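Local coordinates for SA2223 protein (Staphylococcus aureus, PDB 5KAW) that probably recognises chemically diverse lipophilic cations through a GyrI-like effector-binding domain, here holding rhodamine 6G and tetraphenylphosphonium, though its cellular role is unknown, at residues Leu58-Pro63 with Met72-Gly77; Ala131-Leu136 with Ile151-Lys156. All coordinates share one frame; numbering follows the deposited sequence. Where two conformers were deposited one is given.

Interaction 1: Leu58-Pro63 with Met72-Gly77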
ATOM      1  N   LEU A  58      -0.304  -0.726   6.471  1.00 16.29           N
ATOM      2  CA  LEU A  58      -0.010  -0.641   5.042  1.00 15.39           C
ATOM      3  C   LEU A  58       0.501  -1.951   4.476  1.00 11.97           C
ATOM      4  O   LEU A  58       1.273  -2.662   5.117  1.00 13.55           O
ATOM      5  CB  LEU A  58       1.032   0.436   4.753  1.00 12.70           C
ATOM      6  CG  LEU A  58       0.582   1.893   4.786  1.00 14.69           C
ATOM      7  CD1 LEU A  58       0.533   2.377   6.220  1.00 20.31           C
ATOM      8  CD2 LEU A  58       1.515   2.752   3.956  1.00 21.52           C
ATOM      9  N   GLY A  59       0.056  -2.250   3.265  1.00 16.28           N
ATOM     10  CA  GLY A  59       0.687  -3.251   2.430  1.00 17.57           C
ATOM     11  C   GLY A  59       1.245  -2.544   1.206  1.00 12.28           C
ATOM     12  O   GLY A  59       0.503  -2.196   0.285  1.00 14.94           O
ATOM     13  N   LEU A  60       2.553  -2.312   1.210  1.00 14.46           N
ATOM     14  CA  LEU A  60       3.198  -1.554   0.151  1.00 14.29           C
ATOM     15  C   LEU A  60       3.833  -2.459  -0.884  1.00 15.73           C
ATOM     16  O   LEU A  60       4.556  -3.394  -0.548  1.00 15.39           O
ATOM     17  CB  LEU A  60       4.280  -0.632   0.714  1.00 14.73           C
ATOM     18  CG  LEU A  60       3.829   0.412   1.722  1.00 19.76           C
ATOM     19  CD1 LEU A  60       4.331   0.025   3.106  1.00 16.32           C
ATOM     20  CD2 LEU A  60       4.305   1.791   1.315  1.00 17.22           C
ATOM     21  N   CYS A  61       3.540  -2.167  -2.137  1.00 14.65           N
ATOM     22  CA  CYS A  61       4.238  -2.785  -3.256  0.68 11.66           C
ATOM     23  C   CYS A  61       5.382  -1.873  -3.672  1.00 13.51           C
ATOM     24  O   CYS A  61       5.158  -0.744  -4.115  1.00 14.59           O
ATOM     25  CB  CYS A  61       3.299  -3.031  -4.434  0.68 15.04           C
ATOM     26  SG  CYS A  61       2.137  -4.387  -4.181  0.68 20.28           S
ATOM     27  N   ILE A  62       6.606  -2.369  -3.518  1.00 13.32           N
ATOM     28  CA  ILE A  62       7.813  -1.590  -3.788  1.00 15.60           C
ATOM     29  C   ILE A  62       8.535  -2.169  -5.000  1.00 18.17           C
ATOM     30  O   ILE A  62       8.912  -3.348  -4.979  1.00 15.18           O
ATOM     31  CB  ILE A  62       8.762  -1.590  -2.565  1.00 12.50           C
ATOM     32  CG1 ILE A  62       8.041  -1.014  -1.335  1.00 13.65           C
ATOM     33  CG2 ILE A  62      10.035  -0.812  -2.874  1.00 15.53           C
ATOM     34  CD1 ILE A  62       8.785  -1.177  -0.039  1.00 17.55           C
ATOM     35  N   PRO A  63       8.723  -1.358  -6.065  1.00 13.94           N
ATOM     36  CA  PRO A  63       9.479  -1.849  -7.223  1.00 16.04           C
ATOM     37  C   PRO A  63      10.974  -1.935  -6.928  1.00 20.29           C
ATOM     38  O   PRO A  63      11.520  -1.010  -6.327  1.00 22.97           O
ATOM     39  CB  PRO A  63       9.201  -0.800  -8.308  1.00 18.79           C
ATOM     40  CG  PRO A  63       8.890   0.440  -7.563  1.00 20.29           C
ATOM     41  CD  PRO A  63       8.249   0.026  -6.266  1.00 15.62           C
ATOM     42  N   MET A  72       5.834  -4.822   1.443  1.00 13.45           N
ATOM     43  CA  MET A  72       6.148  -4.452   2.813  1.00 12.71           C
ATOM     44  C   MET A  72       4.889  -4.235   3.634  1.00 12.75           C
ATOM     45  O   MET A  72       4.016  -3.439   3.272  1.00 13.21           O
ATOM     46  CB  MET A  72       7.013  -3.200   2.854  1.00 10.32           C
ATOM     47  CG  MET A  72       7.571  -2.878   4.235  1.00 15.33           C
ATOM     48  SD  MET A  72       8.578  -1.367   4.247  1.00 17.38           S
ATOM     49  CE  MET A  72       9.014  -1.229   5.973  1.00 18.06           C
ATOM     50  N   ILE A  73       4.805  -4.975   4.739  1.00 12.30           N
ATOM     51  CA  ILE A  73       3.750  -4.779   5.733  1.00 12.04           C
ATOM     52  C   ILE A  73       4.313  -3.836   6.779  1.00 12.59           C
ATOM     53  O   ILE A  73       5.334  -4.133   7.400  1.00 12.79           O
ATOM     54  CB  ILE A  73       3.299  -6.114   6.374  1.00 12.88           C
ATOM     55  CG1 ILE A  73       2.599  -6.991   5.321  1.00 13.50           C
ATOM     56  CG2 ILE A  73       2.348  -5.858   7.568  1.00 15.64           C
ATOM     57  CD1 ILE A  73       2.368  -8.433   5.770  1.00 15.10           C
ATOM     58  N   ALA A  74       3.667  -2.692   6.962  1.00 12.55           N
ATOM     59  CA  ALA A  74       4.265  -1.637   7.754  1.00 13.60           C
ATOM     60  C   ALA A  74       3.231  -0.697   8.357  1.00 12.25           C
ATOM     61  O   ALA A  74       2.064  -0.683   7.946  1.00 13.56           O
ATOM     62  CB  ALA A  74       5.244  -0.863   6.888  1.00 10.21           C
ATOM     63  N   VAL A  75       3.678   0.076   9.340  1.00 13.32           N
ATOM     64  CA  VAL A  75       2.899   1.173   9.897  1.00 13.13           C
ATOM     65  C   VAL A  75       3.750   2.431   9.884  1.00 14.99           C
ATOM     66  O   VAL A  75       4.982   2.362   9.871  1.00 14.80           O
ATOM     67  CB  VAL A  75       2.421   0.887  11.349  1.00 16.36           C
ATOM     68  CG1 VAL A  75       1.533  -0.344  11.388  1.00 16.11           C
ATOM     69  CG2 VAL A  75       3.602   0.728  12.299  1.00 17.03           C
ATOM     70  N   THR A  76       3.089   3.579   9.887  1.00 14.77           N
ATOM     71  CA  THR A  76       3.774   4.844  10.044  1.00 16.96           C
ATOM     72  C   THR A  76       4.212   4.943  11.499  1.00 19.99           C
ATOM     73  O   THR A  76       3.402   4.768  12.407  1.00 16.41           O
ATOM     74  CB  THR A  76       2.879   6.043   9.664  1.00 18.40           C
ATOM     75  OG1 THR A  76       1.643   5.979  10.384  1.00 18.39           O
ATOM     76  CG2 THR A  76       2.580   6.042   8.171  1.00 17.98           C
ATOM     77  N   GLY A  77       5.494   5.207  11.718  1.00 16.69           N
ATOM     78  CA  GLY A  77       6.030   5.244  13.065  1.00 21.17           C
ATOM     79  C   GLY A  77       6.976   6.406  13.243  1.00 36.44           C
ATOM     80  O   GLY A  77       7.443   6.997  12.271  1.00 33.69           O
TER
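Met-72 opens the pairing opposite Leu-60, and the two backbones exchange a pair of hydrogen bonds. Met-72 N donates a hydrogen bond to Leu-60 O at 2.8 Å, while Leu-60 N answers to Met-72 O in a nearly straight bond, the angle at its hydrogen being 175°. The side chain of Met-72 has CG anti to the backbone N (chi1 -171°) and stays extended to its methyl, so its thioether leads away from strand 58-63. CB is thus the part that meets the partner strand: Ile-62 CD1 comes across it at 3.9 Å, and Leu-60 CD1 lies 4.2 Å from the same CB. The unbranched, extended chain lets the far end of Met-72 pack on Asp-87 and Ile-89 of strand 87-102.

Ile-73 faces Gly-59 in a non-hydrogen-bonded pair, and here CA-H groups point at carbonyls: Ile-73 CA lies 3.3 Å from Leu-58 O, and Gly-59 CA approaches Met-72 O. Its branched side chain leaves on the other face of the sheet, about 7 Å from rhodamine 6G. This is an antiparallel beta hairpin, strands 57-63 and 69-76, part of the antiparallel sheet that curves round and closes on itself; on its other side strand 69-76 bonds to strand 4-20, through Ile-73 to Ile-16 and Val-75 to Val-14.

Ala-74 forms the second hydrogen-bonded pair, with Leu-58. Leu-58 N reaches Ala-74 O at 2.8 Å, and Ala-74 N bonds to Leu-58 O. The small Ala-74 CB leaves room for Leu-60 CD1, which rests on it at 4.0 Å, joining leucine and alanine diagonally on the face they share with Leu-58 and Met-72. Beyond, Thr-76 turns its hydroxyl OG1 to Asn-51 OD1 and Leu-54 N, giving a buried polar atom two hydrogen-bonding partners.

Interaction 2: Ala131-Leu136 with Ile151-Lys156. With P4P (tetraphenylphosphonium), chain C; RHQ (rhodamine 6g), chain B.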
ATOM      1  N   ALA A 131       7.608   4.561  -7.870  1.00 14.93           N
ATOM      2  CA  ALA A 131       7.198   4.912  -6.516  1.00 14.34           C
ATOM      3  C   ALA A 131       6.335   3.797  -5.913  1.00 14.42           C
ATOM      4  O   ALA A 131       5.594   3.129  -6.627  1.00 10.82           O
ATOM      5  CB  ALA A 131       6.435   6.228  -6.521  1.00 17.75           C
ATOM      6  N   PRO A 132       6.420   3.590  -4.591  1.00 13.79           N
ATOM      7  CA  PRO A 132       5.530   2.572  -4.019  1.00 10.93           C
ATOM      8  C   PRO A 132       4.046   2.932  -4.140  1.00 12.47           C
ATOM      9  O   PRO A 132       3.700   4.110  -4.043  1.00 12.10           O
ATOM     10  CB  PRO A 132       5.944   2.528  -2.545  1.00 11.10           C
ATOM     11  CG  PRO A 132       7.328   3.117  -2.502  1.00 10.25           C
ATOM     12  CD  PRO A 132       7.357   4.138  -3.598  1.00 12.01           C
ATOM     13  N   PHE A 133       3.192   1.932  -4.347  1.00 13.14           N
ATOM     14  CA  PHE A 133       1.755   2.119  -4.162  1.00 12.75           C
ATOM     15  C   PHE A 133       1.363   1.195  -3.017  1.00 14.35           C
ATOM     16  O   PHE A 133       2.133   0.289  -2.664  1.00 12.79           O
ATOM     17  CB  PHE A 133       0.946   1.853  -5.453  1.00 12.96           C
ATOM     18  CG  PHE A 133       1.014   0.438  -5.973  1.00 19.28           C
ATOM     19  CD1 PHE A 133       0.170  -0.542  -5.477  1.00 23.97           C
ATOM     20  CD2 PHE A 133       1.879   0.103  -7.007  1.00 21.36           C
ATOM     21  CE1 PHE A 133       0.213  -1.837  -5.972  1.00 20.57           C
ATOM     22  CE2 PHE A 133       1.924  -1.197  -7.509  1.00 21.56           C
ATOM     23  CZ  PHE A 133       1.086  -2.162  -6.994  1.00 20.78           C
ATOM     24  N   PHE A 134       0.206   1.422  -2.405  1.00 14.21           N
ATOM     25  CA  PHE A 134      -0.136   0.611  -1.244  1.00 14.20           C
ATOM     26  C   PHE A 134      -1.618   0.458  -0.927  1.00 17.25           C
ATOM     27  O   PHE A 134      -2.478   1.274  -1.302  1.00 16.05           O
ATOM     28  CB  PHE A 134       0.595   1.148   0.007  1.00 14.24           C
ATOM     29  CG  PHE A 134       0.233   2.567   0.411  1.00 14.90           C
ATOM     30  CD1 PHE A 134      -0.824   2.816   1.274  1.00 17.56           C
ATOM     31  CD2 PHE A 134       0.997   3.644  -0.012  1.00 14.20           C
ATOM     32  CE1 PHE A 134      -1.135   4.109   1.667  1.00 15.96           C
ATOM     33  CE2 PHE A 134       0.686   4.936   0.374  1.00 12.14           C
ATOM     34  CZ  PHE A 134      -0.377   5.169   1.211  1.00 15.13           C
ATOM     35  N   GLU A 135      -1.880  -0.640  -0.232  1.00 16.68           N
ATOM     36  CA  GLU A 135      -3.159  -0.903   0.405  1.00 13.86           C
ATOM     37  C   GLU A 135      -3.105  -0.330   1.809  1.00 15.07           C
ATOM     38  O   GLU A 135      -2.084  -0.441   2.494  1.00 14.90           O
ATOM     39  CB  GLU A 135      -3.451  -2.414   0.448  1.00 15.39           C
ATOM     40  CG  GLU A 135      -3.374  -3.116  -0.904  1.00 20.52           C
ATOM     41  CD  GLU A 135      -2.650  -4.461  -0.831  1.00 19.83           C
ATOM     42  OE1 GLU A 135      -2.867  -5.210   0.139  1.00 23.47           O
ATOM     43  OE2 GLU A 135      -1.870  -4.772  -1.750  1.00 29.30           O
ATOM     44  N   LEU A 136      -4.199   0.281   2.243  1.00 12.96           N
ATOM     45  CA  LEU A 136      -4.298   0.787   3.608  1.00 15.45           C
ATOM     46  C   LEU A 136      -5.498   0.143   4.292  1.00 16.73           C
ATOM     47  O   LEU A 136      -6.631   0.326   3.852  1.00 17.39           O
ATOM     48  CB  LEU A 136      -4.426   2.311   3.627  1.00 16.82           C
ATOM     49  CG  LEU A 136      -4.480   2.934   5.024  1.00 17.66           C
ATOM     50  CD1 LEU A 136      -3.179   2.680   5.772  1.00 18.85           C
ATOM     51  CD2 LEU A 136      -4.752   4.416   4.933  1.00 23.68           C
ATOM     52  N   ILE A 151      -6.760   2.025  -1.590  1.00 13.44           N
ATOM     53  CA  ILE A 151      -5.664   1.745  -2.512  1.00 14.30           C
ATOM     54  C   ILE A 151      -5.093   3.084  -2.947  1.00 20.64           C
ATOM     55  O   ILE A 151      -5.800   3.898  -3.545  1.00 16.15           O
ATOM     56  CB  ILE A 151      -6.125   0.933  -3.743  1.00 17.71           C
ATOM     57  CG1 ILE A 151      -6.670  -0.430  -3.300  1.00 21.47           C
ATOM     58  CG2 ILE A 151      -4.968   0.752  -4.731  1.00 17.59           C
ATOM     59  CD1 ILE A 151      -7.413  -1.184  -4.384  1.00 21.91           C
ATOM     60  N   TRP A 152      -3.818   3.296  -2.633  1.00 15.40           N
ATOM     61  CA  TRP A 152      -3.145   4.576  -2.833  1.00 12.68           C
ATOM     62  C   TRP A 152      -2.144   4.465  -3.974  1.00 12.15           C
ATOM     63  O   TRP A 152      -1.151   3.733  -3.864  1.00 16.07           O
ATOM     64  CB  TRP A 152      -2.421   5.019  -1.556  1.00 12.35           C
ATOM     65  CG  TRP A 152      -3.312   5.446  -0.441  1.00 13.34           C
ATOM     66  CD1 TRP A 152      -4.242   4.681   0.215  1.00 15.14           C
ATOM     67  CD2 TRP A 152      -3.344   6.737   0.179  1.00 15.83           C
ATOM     68  NE1 TRP A 152      -4.855   5.425   1.194  1.00 15.01           N
ATOM     69  CE2 TRP A 152      -4.326   6.692   1.189  1.00 13.48           C
ATOM     70  CE3 TRP A 152      -2.641   7.931  -0.026  1.00 15.76           C
ATOM     71  CZ2 TRP A 152      -4.621   7.792   1.994  1.00 16.53           C
ATOM     72  CZ3 TRP A 152      -2.942   9.025   0.773  1.00 18.53           C
ATOM     73  CH2 TRP A 152      -3.921   8.946   1.770  1.00 21.96           C
ATOM     74  N   MET A 153      -2.428   5.188  -5.057  1.00 14.84           N
ATOM     75  CA  MET A 153      -1.630   5.176  -6.279  1.00 13.72           C
ATOM     76  C   MET A 153      -0.947   6.528  -6.492  1.00 15.44           C
ATOM     77  O   MET A 153      -1.625   7.539  -6.689  1.00 14.95           O
ATOM     78  CB  MET A 153      -2.512   4.864  -7.492  1.00 19.01           C
ATOM     79  CG  MET A 153      -3.189   3.486  -7.478  1.00 33.80           C
ATOM     80  SD  MET A 153      -2.083   2.041  -7.479  1.00 33.71           S
ATOM     81  CE  MET A 153      -0.832   2.586  -8.585  1.00 20.76           C
ATOM     82  N   PRO A 154       0.399   6.558  -6.462  1.00 17.63           N
ATOM     83  CA  PRO A 154       1.079   7.858  -6.590  1.00 16.54           C
ATOM     84  C   PRO A 154       0.954   8.460  -7.983  1.00 19.95           C
ATOM     85  O   PRO A 154       1.010   7.744  -8.986  1.00 15.67           O
ATOM     86  CB  PRO A 154       2.539   7.529  -6.263  1.00 16.66           C
ATOM     87  CG  PRO A 154       2.686   6.073  -6.571  1.00 15.30           C
ATOM     88  CD  PRO A 154       1.351   5.445  -6.283  1.00 15.42           C
ATOM     89  N   VAL A 155       0.764   9.771  -8.042  1.00 15.29           N
ATOM     90  CA  VAL A 155       0.646  10.454  -9.326  1.00 15.32           C
ATOM     91  C   VAL A 155       1.443  11.748  -9.354  1.00 20.13           C
ATOM     92  O   VAL A 155       1.760  12.329  -8.305  1.00 18.20           O
ATOM     93  CB  VAL A 155      -0.824  10.770  -9.678  1.00 20.81           C
ATOM     94  CG1 VAL A 155      -1.564   9.503 -10.042  1.00 23.77           C
ATOM     95  CG2 VAL A 155      -1.515  11.504  -8.535  1.00 25.02           C
ATOM     96  N   LYS A 156       1.767  12.170 -10.576  1.00 16.53           N
ATOM     97  CA  LYS A 156       2.475  13.417 -10.856  1.00 18.91           C
ATOM     98  C   LYS A 156       1.805  14.142 -12.022  1.00 21.63           C
ATOM     99  O   LYS A 156       1.428  13.506 -13.001  1.00 27.94           O
ATOM    100  CB  LYS A 156       3.938  13.153 -11.223  1.00 22.80           C
ATOM    101  CG  LYS A 156       4.861  12.794 -10.094  1.00 44.35           C
ATOM    102  CD  LYS A 156       6.224  12.311 -10.634  1.00 42.93           C
ATOM    103  CE  LYS A 156       6.963  13.389 -11.452  1.00 56.64           C
ATOM    104  NZ  LYS A 156       8.199  12.857 -12.120  1.00 51.71           N
TER
HETATM  105  P   P4P C 202       1.492   0.011 -12.415  1.00110.84           P
HETATM  106  C1A P4P C 202       0.523   0.489 -13.879  1.00103.39           C
HETATM  107  C2A P4P C 202       0.932   1.551 -14.672  1.00 89.81           C
HETATM  108  C3A P4P C 202       0.193   1.908 -15.788  1.00 88.86           C
HETATM  109  C4A P4P C 202      -0.958   1.206 -16.116  1.00 90.64           C
HETATM  110  C5A P4P C 202      -1.370   0.144 -15.327  1.00 97.74           C
HETATM  111  C6A P4P C 202      -0.629  -0.214 -14.210  1.00105.55           C
HETATM  112  C1C P4P C 202       3.097  -0.669 -12.979  1.00101.49           C
HETATM  113  C6C P4P C 202       3.467  -0.533 -14.313  1.00 75.76           C
HETATM  114  C5C P4P C 202       4.677  -1.030 -14.779  1.00 52.37           C
HETATM  115  C4C P4P C 202       5.540  -1.670 -13.910  1.00 52.42           C
HETATM  116  C3C P4P C 202       5.185  -1.809 -12.582  1.00 53.79           C
HETATM  117  C2C P4P C 202       3.971  -1.315 -12.114  1.00 79.21           C
HETATM  118  C1D P4P C 202       1.726   1.492 -11.380  1.00 60.99           C
HETATM  119  C6D P4P C 202       2.789   1.583 -10.503  1.00 69.30           C
HETATM  120  C5D P4P C 202       2.965   2.710  -9.709  1.00101.64           C
HETATM  121  C4D P4P C 202       2.066   3.760  -9.791  1.00106.20           C
HETATM  122  C3D P4P C 202       1.000   3.670 -10.668  1.00 95.68           C
HETATM  123  C2D P4P C 202       0.827   2.542 -11.457  1.00 62.47           C
HETATM  124  C6B P4P C 202      -0.659  -0.809 -10.772  1.00102.60           C
HETATM  125  C5B P4P C 202      -1.398  -1.758 -10.082  1.00 85.35           C
HETATM  126  C4B P4P C 202      -1.002  -3.085 -10.101  1.00 85.13           C
HETATM  127  C3B P4P C 202       0.130  -3.462 -10.811  1.00 94.97           C
HETATM  128  C2B P4P C 202       0.872  -2.513 -11.503  1.00106.89           C
HETATM  129  C1B P4P C 202       0.481  -1.180 -11.479  1.00118.46           C
HETATM  130  C1  RHQ B 201      -4.903  -8.912   4.672  1.00 36.75           C
HETATM  131  C2  RHQ B 201      -5.159 -10.250   4.919  1.00 38.46           C
HETATM  132  C3  RHQ B 201      -5.604 -10.635   6.244  1.00 39.44           C
HETATM  133  C4  RHQ B 201      -5.769  -9.675   7.229  1.00 40.27           C
HETATM  134  C5  RHQ B 201      -5.513  -8.307   6.977  1.00 39.38           C
HETATM  135  C6  RHQ B 201      -5.076  -7.924   5.696  1.00 37.39           C
HETATM  136  O1  RHQ B 201      -4.464  -8.509   3.383  1.00 41.82           O
HETATM  137  C7  RHQ B 201      -4.290  -9.452   2.358  1.00 38.75           C
HETATM  138  C8  RHQ B 201      -4.537 -10.796   2.586  1.00 41.79           C
HETATM  139  C9  RHQ B 201      -4.970 -11.217   3.884  1.00 40.44           C
HETATM  140  C10 RHQ B 201      -3.844  -8.993   1.071  1.00 40.12           C
HETATM  141  C11 RHQ B 201      -3.667  -9.873   0.062  1.00 41.80           C
HETATM  142  C12 RHQ B 201      -3.922 -11.260   0.286  1.00 63.63           C
HETATM  143  C13 RHQ B 201      -4.351 -11.707   1.536  1.00 39.67           C
HETATM  144  N1  RHQ B 201      -3.227  -9.487  -1.229  1.00 62.04           N
HETATM  145  C14 RHQ B 201      -4.921 -12.549   4.182  1.00 65.85           C
HETATM  146  C15 RHQ B 201      -3.697 -13.281   4.134  1.00 54.13           C
HETATM  147  C16 RHQ B 201      -3.683 -14.626   4.443  1.00 47.19           C
HETATM  148  C17 RHQ B 201      -4.888 -15.287   4.821  1.00 88.12           C
HETATM  149  C18 RHQ B 201      -6.094 -14.579   4.877  1.00 92.69           C
HETATM  150  C19 RHQ B 201      -6.100 -13.197   4.548  1.00 74.83           C
HETATM  151  C20 RHQ B 201      -3.756 -12.354  -0.765  1.00 81.67           C
HETATM  152  C21 RHQ B 201      -6.228 -10.510   8.382  1.00 40.61           C
HETATM  153  C22 RHQ B 201      -3.262  -8.103  -1.628  1.00 78.29           C
HETATM  154  C23 RHQ B 201      -4.725  -7.591  -1.765  1.00 41.82           C
HETATM  155  N2  RHQ B 201      -5.682  -7.440   7.943  1.00 57.23           N
HETATM  156  C24 RHQ B 201      -5.566  -6.049   7.734  1.00 75.21           C
HETATM  157  C25 RHQ B 201      -5.847  -5.307   9.067  1.00 40.29           C
HETATM  158  C26 RHQ B 201      -7.530 -12.631   4.692  1.00 46.78           C
HETATM  159  O27 RHQ B 201      -7.879 -11.670   3.942  1.00 36.92           O
HETATM  160  O2  RHQ B 201      -8.414 -13.169   5.686  1.00 48.04           O
HETATM  161  C28 RHQ B 201      -9.688 -12.559   5.783  1.00 56.16           C
HETATM  162  C29 RHQ B 201      -9.574 -11.198   6.475  1.00 37.52           C
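Phe-134 and Trp-152 stack side by side across an antiparallel beta hairpin, strands 133-137 and 148-155, which forms part of the curved, closed antiparallel sheet of this GyrI-like domain. The phenyl ring lies in an offset stack on the five-membered ring of the indole, centroids 4.4 Å apart and planes at 14°. Trp-152 CB sits over the face of the phenyl, 3.5 Å from the Phe-134 centroid, as a CH-pi contact. Two flat aromatics can bury wide hydrophobic faces here, and Phe-134 is brought over its partner because its CG stands between the backbone N and the carbonyl carbon (chi1 62°). Their backbones are locked by a pair of hydrogen bonds, Phe-134 N to Trp-152 O and Trp-152 N to Phe-134 O, the second at 2.8 Å.

On the opposite face of the sheet Met-153 bends at chi2 and again at chi3, bringing SD to 3.6 Å from Phe-133 CB and, in an oblique Met-aromatic contact, 4.4 Å from the Phe-133 centroid. Both residues belong to the tetraphenylphosphonium pocket: Phe-133 CZ lies 3.9 Å from P4P C4B, and an aromatic ring there is consistent with a site for a bulky lipophilic cation. Pro-154, also lining that site, packs CG against Ala-131 CB at 3.8 Å, just before strand 133-137 begins.

Further out, helix 107-119 lies against the pair, Met-113 on Phe-133 and Val-116 on Met-153. Tyr-96 of strand 87-102 meets the Trp-152 ring edge-to-face, and Glu-150 OE1 accepts the indole N-H, helping to fix its rotation. Glu-135, on the same face as Ile-151, belongs to the rhodamine 6G pocket; Tyr-71 OH and Tyr-137 OH both hydrogen-bond to its OE1, which lies 3.4 Å from RHQ C22.

Overall arrangement
Interactions 1 and 2 are two hairpins of one barrel, their centres 10 Å apart, and they join where strands 57-63 and 133-137 run as antiparallel neighbours. Two probable backbone hydrogen bonds sew the seam, Cys-61 N to Phe-133 O and Gly-59 O to Glu-135 N, each 2.9 Å. On one face, Leu-58 CD2 packs 3.6 Å from Phe-134 CD1, so the leucines of interaction 1 continue into the aromatic stack of interaction 2. On the other face Glu-135 of interaction 2 belongs to the rhodamine 6G pocket, and the side chain of Ile-73 of interaction 1 comes within about 7 Å of that ligand, whereas Phe-133, Met-153 and Pro-154 of interaction 2 line the separate tetraphenylphosphonium site.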